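Local coordinates for protein thiamine phosphate pyrophosphorylase (Pyrococcus furiosus, PDB 1XI3) that probably condenses a thiazole phosphate with a hydroxymethylpyrimidine diphosphate to form thiamine phosphate, using magnesium, in the thiamine diphosphate pathway, at residues A[83-94]-A[105-116]; A[172-181]-A[205-214]. All coordinates share one frame; numbering follows the deposited sequence.

Contact 1. Residues A[83-94]-A[105-116]; sequences LAVDADGVQLGP and IAPNLIIGASVY
With CG of Gln91 anti to the backbone N (chi1 -177°) and the chain bent at chi2 (75°), the carboxamide swings across Gly112 to Ser114, whose OG lies beside its own backbone N. NE2 donates to Ser114 OG over 3.0 Å, and the hydroxyl lies close to the amide plane. The two strands, 89-92 and 110-115, are parallel neighbours in the TIM barrel, joined by helix 99-105 as a beta-alpha-beta unit. Five backbone bonds zip them, from Ile110 N to Asp88 O through to Ser114 N to Leu92 O; Val90 N meets Ile110 O at 2.9 Å. On the Gln91 face, Gly112 leaves room for the bent amide: a CB there would run into OE1, which has a weak bond to Tyr131. Cut back to an alanine, Gln91 would probably leave Ser114 OG without its amide donor and open a gap beside Gly112. Ser114 is predicted to bind the pyrimidine substrate, so Gln91 may act as a second-shell residue that positions its hydroxyl. The other face is apolar and turned to helix 99-105: Val90 CG1 and Ile111 CD1, on side chains lying side by side, approach to 3.6 Å, and Leu92 CD1 rests on Ile111 CG2. Leu109, just ahead of strand 110-115, crosses Val90 at about a right angle, and Leu83 CD2 reaches Ala106 CB at 3.7 Å. A water donates to both Asp88 O, at 2.7 Å, and Asn108 O, at 3.1 Å.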
loop_
_atom_site.group_PDB
_atom_site.type_symbol
_atom_site.label_atom_id
_atom_site.label_comp_id
_atom_site.label_asym_id
_atom_site.label_seq_id
_atom_site.Cartn_x
_atom_site.Cartn_y
_atom_site.Cartn_z
ATOM N N LEU A 83 9.542 0.589 -0.759
ATOM C CA LEU A 83 10.531 0.439 0.328
ATOM C C LEU A 83 10.935 -1.036 0.493
ATOM O O LEU A 83 12.138 -1.354 0.642
ATOM C CB LEU A 83 9.965 0.973 1.632
ATOM C CG LEU A 83 9.822 2.495 1.726
ATOM C CD1 LEU A 83 9.047 2.823 2.987
ATOM C CD2 LEU A 83 11.162 3.188 1.767
ATOM N N ALA A 84 9.946 -1.916 0.491
ATOM C CA ALA A 84 10.168 -3.346 0.785
ATOM C C ALA A 84 11.074 -3.988 -0.273
ATOM O O ALA A 84 11.880 -4.855 0.062
ATOM C CB ALA A 84 8.919 -4.073 0.841
ATOM N N VAL A 85 10.951 -3.564 -1.528
ATOM C CA VAL A 85 11.787 -4.135 -2.622
ATOM C C VAL A 85 13.028 -3.291 -2.973
ATOM O O VAL A 85 13.786 -3.639 -3.903
ATOM C CB VAL A 85 10.947 -4.457 -3.868
ATOM C CG1 VAL A 85 9.725 -5.267 -3.486
ATOM C CG2 VAL A 85 10.610 -3.202 -4.660
ATOM N N ASP A 86 13.284 -2.229 -2.198
ATOM C CA ASP A 86 14.396 -1.318 -2.417
ATOM C C ASP A 86 14.402 -0.737 -3.806
ATOM O O ASP A 86 15.417 -0.578 -4.468
ATOM C CB ASP A 86 15.733 -1.999 -2.116
ATOM C CG ASP A 86 16.845 -1.014 -1.800
ATOM O OD1 ASP A 86 18.040 -1.432 -1.897
ATOM O OD2 ASP A 86 16.568 0.176 -1.480
ATOM N N ALA A 87 13.222 -0.344 -4.264
ATOM C CA ALA A 87 13.143 0.381 -5.510
ATOM C C ALA A 87 13.850 1.707 -5.424
ATOM O O ALA A 87 14.048 2.262 -4.318
ATOM C CB ALA A 87 11.672 0.599 -5.878
ATOM N N ASP A 88 14.228 2.243 -6.578
ATOM C CA ASP A 88 14.838 3.546 -6.646
ATOM C C ASP A 88 13.849 4.663 -6.295
ATOM O O ASP A 88 14.255 5.701 -5.770
ATOM C CB ASP A 88 15.451 3.779 -7.998
ATOM C CG ASP A 88 16.539 2.736 -8.315
ATOM O OD1 ASP A 88 17.550 2.688 -7.564
ATOM O OD2 ASP A 88 16.362 1.970 -9.245
ATOM N N GLY A 89 12.560 4.436 -6.602
ATOM C CA GLY A 89 11.576 5.487 -6.377
ATOM C C GLY A 89 10.157 5.028 -6.482
ATOM O O GLY A 89 9.856 3.847 -6.670
ATOM N N VAL A 90 9.275 6.011 -6.355
ATOM C CA VAL A 90 7.829 5.789 -6.428
ATOM C C VAL A 90 7.236 6.913 -7.300
ATOM O O VAL A 90 7.730 8.042 -7.286
ATOM C CB VAL A 90 7.183 5.804 -5.020
ATOM C CG1 VAL A 90 7.432 7.152 -4.319
ATOM C CG2 VAL A 90 5.718 5.433 -5.079
ATOM N N GLN A 91 6.223 6.568 -8.075
ATOM C CA GLN A 91 5.465 7.540 -8.872
ATOM C C GLN A 91 4.164 7.840 -8.127
ATOM O O GLN A 91 3.458 6.901 -7.720
ATOM C CB GLN A 91 5.131 6.947 -10.251
ATOM C CG GLN A 91 4.403 7.913 -11.167
ATOM C CD GLN A 91 5.323 8.930 -11.705
ATOM O OE1 GLN A 91 6.553 8.707 -11.764
ATOM N NE2 GLN A 91 4.768 10.085 -12.109
ATOM N N LEU A 92 3.854 9.120 -7.983
ATOM C CA LEU A 92 2.689 9.550 -7.209
ATOM C C LEU A 92 1.800 10.496 -8.014
ATOM O O LEU A 92 2.271 11.496 -8.529
ATOM C CB LEU A 92 3.126 10.272 -5.933
ATOM C CG LEU A 92 3.979 9.471 -4.956
ATOM C CD1 LEU A 92 4.503 10.386 -3.867
ATOM C CD2 LEU A 92 3.244 8.302 -4.392
ATOM N N GLY A 93 0.516 10.163 -8.023
ATOM C CA GLY A 93 -0.526 10.949 -8.672
ATOM C C GLY A 93 -1.505 11.524 -7.664
ATOM O O GLY A 93 -1.381 11.352 -6.453
ATOM N N PRO A 94 -2.521 12.230 -8.174
ATOM C CA PRO A 94 -3.524 12.932 -7.340
ATOM C C PRO A 94 -4.277 12.045 -6.328
ATOM O O PRO A 94 -4.754 12.573 -5.303
ATOM C CB PRO A 94 -4.501 13.494 -8.378
ATOM C CG PRO A 94 -3.761 13.528 -9.640
ATOM C CD PRO A 94 -2.723 12.451 -9.613
ATOM N N ILE A 105 8.131 9.655 5.063
ATOM C CA ILE A 105 8.205 8.257 5.433
ATOM C C ILE A 105 9.249 7.461 4.636
ATOM O O ILE A 105 9.667 6.383 5.067
ATOM C CB ILE A 105 6.821 7.547 5.381
ATOM C CG1 ILE A 105 6.234 7.501 3.971
ATOM C CG2 ILE A 105 5.857 8.258 6.293
ATOM C CD1 ILE A 105 5.106 6.522 3.854
ATOM N N ALA A 106 9.691 8.022 3.514
ATOM C CA ALA A 106 10.608 7.338 2.615
ATOM C C ALA A 106 11.602 8.341 2.067
ATOM O O ALA A 106 11.609 8.652 0.897
ATOM C CB ALA A 106 9.823 6.661 1.508
ATOM N N PRO A 107 12.465 8.874 2.957
ATOM C CA PRO A 107 13.317 9.967 2.536
ATOM C C PRO A 107 14.373 9.666 1.473
ATOM O O PRO A 107 14.937 10.608 0.909
ATOM C CB PRO A 107 14.013 10.390 3.851
ATOM C CG PRO A 107 13.866 9.257 4.765
ATOM C CD PRO A 107 12.608 8.553 4.385
ATOM N N ASN A 108 14.675 8.403 1.246
ATOM C CA ASN A 108 15.670 8.039 0.219
ATOM C C ASN A 108 15.102 7.707 -1.160
ATOM O O ASN A 108 15.876 7.521 -2.097
ATOM C CB ASN A 108 16.538 6.894 0.716
ATOM C CG ASN A 108 17.323 7.266 1.946
ATOM O OD1 ASN A 108 17.582 8.428 2.185
ATOM N ND2 ASN A 108 17.692 6.273 2.733
ATOM N N LEU A 109 13.771 7.644 -1.308
ATOM C CA LEU A 109 13.165 7.354 -2.586
ATOM C C LEU A 109 13.148 8.566 -3.498
ATOM O O LEU A 109 12.909 9.707 -3.053
ATOM C CB LEU A 109 11.696 6.849 -2.405
ATOM C CG LEU A 109 11.499 5.500 -1.794
ATOM C CD1 LEU A 109 10.005 5.210 -1.703
ATOM C CD2 LEU A 109 12.226 4.376 -2.503
ATOM N N ILE A 110 13.384 8.322 -4.772
ATOM C CA ILE A 110 13.151 9.309 -5.809
ATOM C C ILE A 110 11.648 9.398 -5.990
ATOM O O ILE A 110 10.982 8.390 -6.098
ATOM C CB ILE A 110 13.795 8.868 -7.120
ATOM C CG1 ILE A 110 15.315 8.751 -6.949
ATOM C CG2 ILE A 110 13.433 9.813 -8.238
ATOM C CD1 ILE A 110 16.010 8.090 -8.057
ATOM N N ILE A 111 11.138 10.619 -6.038
ATOM C CA ILE A 111 9.716 10.870 -6.194
ATOM C C ILE A 111 9.402 11.382 -7.602
ATOM O O ILE A 111 9.855 12.453 -8.015
ATOM C CB ILE A 111 9.222 11.914 -5.194
ATOM C CG1 ILE A 111 9.546 11.509 -3.742
ATOM C CG2 ILE A 111 7.708 12.183 -5.402
ATOM C CD1 ILE A 111 8.992 10.252 -3.224
ATOM N N GLY A 112 8.610 10.620 -8.331
ATOM C CA GLY A 112 8.042 11.091 -9.558
ATOM C C GLY A 112 6.622 11.534 -9.275
ATOM O O GLY A 112 5.917 10.871 -8.518
ATOM N N ALA A 113 6.204 12.618 -9.922
ATOM C CA ALA A 113 4.844 13.126 -9.805
ATOM C C ALA A 113 4.105 13.073 -11.136
ATOM O O ALA A 113 4.594 13.622 -12.140
ATOM C CB ALA A 113 4.894 14.553 -9.275
ATOM N N SER A 114 2.905 12.477 -11.140
ATOM C CA SER A 114 2.048 12.414 -12.317
ATOM C C SER A 114 1.247 13.709 -12.354
ATOM O O SER A 114 0.518 14.007 -11.395
ATOM C CB SER A 114 1.096 11.220 -12.275
ATOM O OG SER A 114 1.782 9.973 -12.353
ATOM N N VAL A 115 1.422 14.482 -13.408
ATOM C CA VAL A 115 0.834 15.844 -13.488
ATOM C C VAL A 115 0.114 15.992 -14.815
ATOM O O VAL A 115 0.564 15.496 -15.840
ATOM C CB VAL A 115 1.869 16.939 -13.299
ATOM C CG1 VAL A 115 2.547 16.795 -11.915
ATOM C CG2 VAL A 115 2.883 16.961 -14.431
ATOM N N TYR A 116 -1.008 16.715 -14.788
ATOM C CA TYR A 116 -1.915 16.797 -15.938
ATOM C C TYR A 116 -2.271 18.260 -16.306
ATOM O O TYR A 116 -3.266 18.525 -17.076
ATOM C CB TYR A 116 -3.183 16.029 -15.626
ATOM C CG TYR A 116 -2.967 14.553 -15.285
ATOM C CD1 TYR A 116 -3.046 13.575 -16.277
ATOM C CD2 TYR A 116 -2.663 14.156 -13.984
ATOM C CE1 TYR A 116 -2.843 12.253 -15.991
ATOM C CE2 TYR A 116 -2.461 12.807 -13.681
ATOM C CZ TYR A 116 -2.546 11.870 -14.701
ATOM O OH TYR A 116 -2.356 10.513 -14.457
HETATM O O HOH W 1 16.742 6.050 -4.652
#

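Contact 2. Residues A[172-181]-A[205-214]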
loop_
_atom_site.group_PDB
_atom_site.type_symbol
_atom_site.label_atom_id
_atom_site.label_comp_id
_atom_site.label_asym_id
_atom_site.label_seq_id
_atom_site.Cartn_x
_atom_site.Cartn_y
_atom_site.Cartn_z
ATOM N N ASN A 172 4.079 6.585 -29.121
ATOM C CA ASN A 172 4.556 5.460 -29.876
ATOM C C ASN A 172 5.583 5.886 -30.910
ATOM O O ASN A 172 5.961 7.024 -30.947
ATOM C CB ASN A 172 3.374 4.711 -30.513
ATOM C CG ASN A 172 2.557 5.591 -31.431
ATOM O OD1 ASN A 172 3.101 6.299 -32.287
ATOM N ND2 ASN A 172 1.248 5.580 -31.239
ATOM N N LYS A 173 6.066 4.938 -31.716
ATOM C CA LYS A 173 7.179 5.221 -32.637
ATOM C C LYS A 173 6.836 6.259 -33.696
ATOM O O LYS A 173 7.723 6.917 -34.219
ATOM C CB LYS A 173 7.676 3.935 -33.324
ATOM C CG LYS A 173 6.642 3.252 -34.193
ATOM C CD LYS A 173 7.260 2.120 -35.012
ATOM C CE LYS A 173 6.686 0.782 -34.644
ATOM N NZ LYS A 173 7.410 -0.320 -35.338
ATOM N N ASP A 174 5.547 6.413 -33.975
ATOM C CA ASP A 174 5.077 7.378 -34.965
ATOM C C ASP A 174 5.019 8.819 -34.463
ATOM O O ASP A 174 5.090 9.729 -35.262
ATOM C CB ASP A 174 3.701 6.960 -35.488
ATOM C CG ASP A 174 3.729 5.604 -36.237
ATOM O OD1 ASP A 174 4.772 5.254 -36.837
ATOM O OD2 ASP A 174 2.711 4.886 -36.214
ATOM N N ASN A 175 4.822 9.036 -33.154
ATOM C CA ASN A 175 4.752 10.392 -32.602
ATOM C C ASN A 175 5.884 10.701 -31.634
ATOM O O ASN A 175 6.017 11.838 -31.174
ATOM C CB ASN A 175 3.390 10.673 -31.944
ATOM C CG ASN A 175 3.055 9.698 -30.828
ATOM O OD1 ASN A 175 3.943 9.252 -30.104
ATOM N ND2 ASN A 175 1.778 9.367 -30.688
ATOM N N ALA A 176 6.743 9.719 -31.378
ATOM C CA ALA A 176 7.832 9.896 -30.421
ATOM C C ALA A 176 8.781 11.047 -30.743
ATOM O O ALA A 176 9.133 11.811 -29.855
ATOM C CB ALA A 176 8.581 8.595 -30.220
ATOM N N ARG A 177 9.184 11.242 -32.012
ATOM C CA ARG A 177 10.060 12.403 -32.325
ATOM C C ARG A 177 9.422 13.735 -31.996
ATOM O O ARG A 177 10.060 14.588 -31.401
ATOM C CB ARG A 177 10.503 12.429 -33.802
ATOM C CG ARG A 177 11.534 11.421 -34.113
ATOM C CD ARG A 177 12.230 11.707 -35.459
ATOM N NE ARG A 177 13.513 11.018 -35.446
ATOM C CZ ARG A 177 13.642 9.726 -35.695
ATOM N NH1 ARG A 177 12.583 8.997 -35.991
ATOM N NH2 ARG A 177 14.832 9.151 -35.638
ATOM N N GLU A 178 8.150 13.932 -32.378
ATOM C CA GLU A 178 7.505 15.182 -32.100
ATOM C C GLU A 178 7.428 15.395 -30.591
ATOM O O GLU A 178 7.597 16.502 -30.121
ATOM C CB GLU A 178 6.110 15.248 -32.710
ATOM C CG GLU A 178 5.597 16.684 -32.838
ATOM N N VAL A 179 7.153 14.324 -29.844
ATOM C CA VAL A 179 7.119 14.435 -28.367
ATOM C C VAL A 179 8.501 14.851 -27.826
ATOM O O VAL A 179 8.639 15.796 -27.038
ATOM C CB VAL A 179 6.631 13.119 -27.701
ATOM C CG1 VAL A 179 6.744 13.195 -26.202
ATOM C CG2 VAL A 179 5.163 12.817 -28.096
ATOM N N LEU A 180 9.528 14.158 -28.289
ATOM C CA LEU A 180 10.897 14.414 -27.835
ATOM C C LEU A 180 11.372 15.853 -28.158
ATOM O O LEU A 180 12.097 16.481 -27.381
ATOM C CB LEU A 180 11.809 13.358 -28.435
ATOM C CG LEU A 180 11.670 11.960 -27.821
ATOM C CD1 LEU A 180 12.161 10.857 -28.725
ATOM C CD2 LEU A 180 12.404 11.900 -26.439
ATOM N N LYS A 181 10.893 16.405 -29.277
ATOM C CA LYS A 181 11.245 17.771 -29.649
ATOM C C LYS A 181 10.606 18.852 -28.764
ATOM O O LYS A 181 10.939 20.033 -28.873
ATOM C CB LYS A 181 10.898 17.999 -31.122
ATOM C CG LYS A 181 11.816 17.298 -32.091
ATOM C CD LYS A 181 11.634 17.854 -33.526
ATOM C CE LYS A 181 10.932 16.912 -34.422
ATOM N NZ LYS A 181 10.822 17.380 -35.868
ATOM N N GLU A 205 13.376 -0.053 -30.955
ATOM C CA GLU A 205 12.979 1.002 -31.895
ATOM C C GLU A 205 12.818 2.346 -31.200
ATOM O O GLU A 205 13.281 3.372 -31.666
ATOM C CB GLU A 205 11.649 0.659 -32.532
ATOM C CG GLU A 205 11.676 -0.551 -33.447
ATOM C CD GLU A 205 10.283 -0.937 -33.950
ATOM O OE1 GLU A 205 9.288 -0.247 -33.605
ATOM O OE2 GLU A 205 10.194 -1.944 -34.690
ATOM N N LEU A 206 12.148 2.330 -30.060
ATOM C CA LEU A 206 11.951 3.546 -29.318
ATOM C C LEU A 206 13.245 4.062 -28.782
ATOM O O LEU A 206 13.481 5.261 -28.791
ATOM C CB LEU A 206 10.911 3.324 -28.190
ATOM C CG LEU A 206 9.485 3.254 -28.728
ATOM C CD1 LEU A 206 8.518 2.537 -27.721
ATOM C CD2 LEU A 206 8.953 4.624 -29.092
ATOM N N ARG A 207 14.109 3.178 -28.293
ATOM C CA ARG A 207 15.359 3.601 -27.715
ATOM C C ARG A 207 16.220 4.320 -28.753
ATOM O O ARG A 207 16.892 5.311 -28.448
ATOM C CB ARG A 207 16.137 2.408 -27.158
ATOM C CG ARG A 207 17.507 2.760 -26.530
ATOM C CD ARG A 207 17.425 3.716 -25.384
ATOM N NE ARG A 207 18.731 4.137 -24.930
ATOM C CZ ARG A 207 19.552 3.434 -24.140
ATOM N NH1 ARG A 207 19.207 2.257 -23.592
ATOM N NH2 ARG A 207 20.740 3.947 -23.843
ATOM N N LYS A 208 16.204 3.779 -29.953
ATOM C CA LYS A 208 16.945 4.365 -31.064
ATOM C C LYS A 208 16.441 5.770 -31.348
ATOM O O LYS A 208 17.238 6.704 -31.464
ATOM C CB LYS A 208 16.784 3.499 -32.301
ATOM C CG LYS A 208 17.721 3.934 -33.474
ATOM C CD LYS A 208 17.741 2.874 -34.546
ATOM N N ILE A 209 15.114 5.906 -31.429
ATOM C CA ILE A 209 14.474 7.212 -31.651
ATOM C C ILE A 209 14.896 8.190 -30.572
ATOM O O ILE A 209 15.287 9.313 -30.839
ATOM C CB ILE A 209 12.925 7.113 -31.739
ATOM C CG1 ILE A 209 12.492 6.292 -32.972
ATOM C CG2 ILE A 209 12.299 8.506 -31.791
ATOM C CD1 ILE A 209 10.995 5.987 -33.023
ATOM N N VAL A 210 14.807 7.764 -29.315
ATOM C CA VAL A 210 15.290 8.577 -28.237
ATOM C C VAL A 210 16.751 9.022 -28.399
ATOM O O VAL A 210 17.057 10.198 -28.174
ATOM C CB VAL A 210 15.114 7.846 -26.880
ATOM C CG1 VAL A 210 15.766 8.599 -25.784
ATOM C CG2 VAL A 210 13.598 7.727 -26.579
ATOM N N GLU A 211 17.629 8.087 -28.752
ATOM C CA GLU A 211 19.062 8.403 -28.840
ATOM C C GLU A 211 19.298 9.399 -29.988
ATOM O O GLU A 211 20.058 10.357 -29.859
ATOM C CB GLU A 211 19.884 7.144 -29.062
ATOM C CG GLU A 211 19.988 6.221 -27.829
ATOM C CD GLU A 211 20.664 6.861 -26.648
ATOM O OE1 GLU A 211 21.524 7.746 -26.862
ATOM O OE2 GLU A 211 20.345 6.490 -25.488
ATOM N N GLU A 212 18.631 9.132 -31.082
ATOM C CA GLU A 212 18.696 9.993 -32.283
ATOM C C GLU A 212 18.165 11.419 -32.113
ATOM O O GLU A 212 18.697 12.344 -32.686
ATOM C CB GLU A 212 17.975 9.288 -33.409
ATOM C CG GLU A 212 18.811 8.108 -33.883
ATOM C CD GLU A 212 18.230 7.379 -35.029
ATOM O OE1 GLU A 212 17.065 7.626 -35.378
ATOM O OE2 GLU A 212 18.966 6.524 -35.578
ATOM N N VAL A 213 17.115 11.627 -31.324
ATOM C CA VAL A 213 16.640 12.985 -31.113
ATOM C C VAL A 213 17.423 13.655 -30.026
ATOM O O VAL A 213 17.900 14.761 -30.214
ATOM C CB VAL A 213 15.117 13.041 -30.802
ATOM C CG1 VAL A 213 14.673 14.487 -30.541
ATOM C CG2 VAL A 213 14.336 12.433 -31.922
ATOM N N LEU A 214 17.580 12.980 -28.877
ATOM C CA LEU A 214 18.231 13.607 -27.734
ATOM C C LEU A 214 19.747 13.718 -27.892
ATOM O O LEU A 214 20.343 14.626 -27.329
ATOM C CB LEU A 214 17.894 12.848 -26.436
ATOM C CG LEU A 214 16.396 12.824 -26.073
ATOM C CD1 LEU A 214 16.206 12.379 -24.611
ATOM C CD2 LEU A 214 15.749 14.149 -26.259
#
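Leu180 enters segment 205-214 as a knob among Ile209, Val210, Val213 and Leu214. Its two methyls part: CD1 lies 3.9 Å from Ile209 CG2, the side chains crossing at about a right angle, while CD2 meets Leu214 CD2, again nearly perpendicular. Behind them Leu180 CB abuts Val213 CG1 at 3.7 Å. One turn earlier, Ala176 CB sits between Leu206 CD2 and Ile209 CG2. Helices 176-180 and 199-214 pack side by side on the outside of the TIM barrel; the short segments cross at -39° with axes 9.9 Å apart, and Leu180, Leu206 and Val210 also reach Ile187 of strand 186-189. Toward solvent the apolar seam is bordered by charge. Arg177 runs extended from CG to NE across Ile209, whose CG2 stands over the centre of one guanidinium face, 4.2 Å above the plane. From its edge NH2 forms a salt bridge with Glu212 OE1 at 2.7 Å, the two flat groups turned 38° apart. At the other end Lys173 bends at chi3 (117°), bringing NZ within 2.6 Å of Glu205 OE1 in a salt bridge that meets the oxygen on its syn side, tilted out of the carboxylate plane. In segment 172-181, Asn172 OD1 accepts from Asp174 N at 3.0 Å, an Asx turn.

In the fold
The two contacts lie on opposite sides of the chain's centre, their own centres about 26 Å apart. Contact 1 is mainly barrel wall, holding neighbouring strands and touching the predicted pyrimidine site; its centre is about 11 Å from the chain's centre and about half its touching residues are buried. Contact 2, about 16 Å out by the same measure, pairs two helices of the outer layer, with fewer buried residues, charged ones at its rim and Asn172 near the predicted thiazole phosphate site. Backbone bonds dominate between the strands, whereas the helices meet mainly through side chains, with no backbone hydrogen bond between the two segments. The second subunit packs on Leu83, Ala84 and Ile105 of contact 1; contact 2 is touched by no other chain of the assembly.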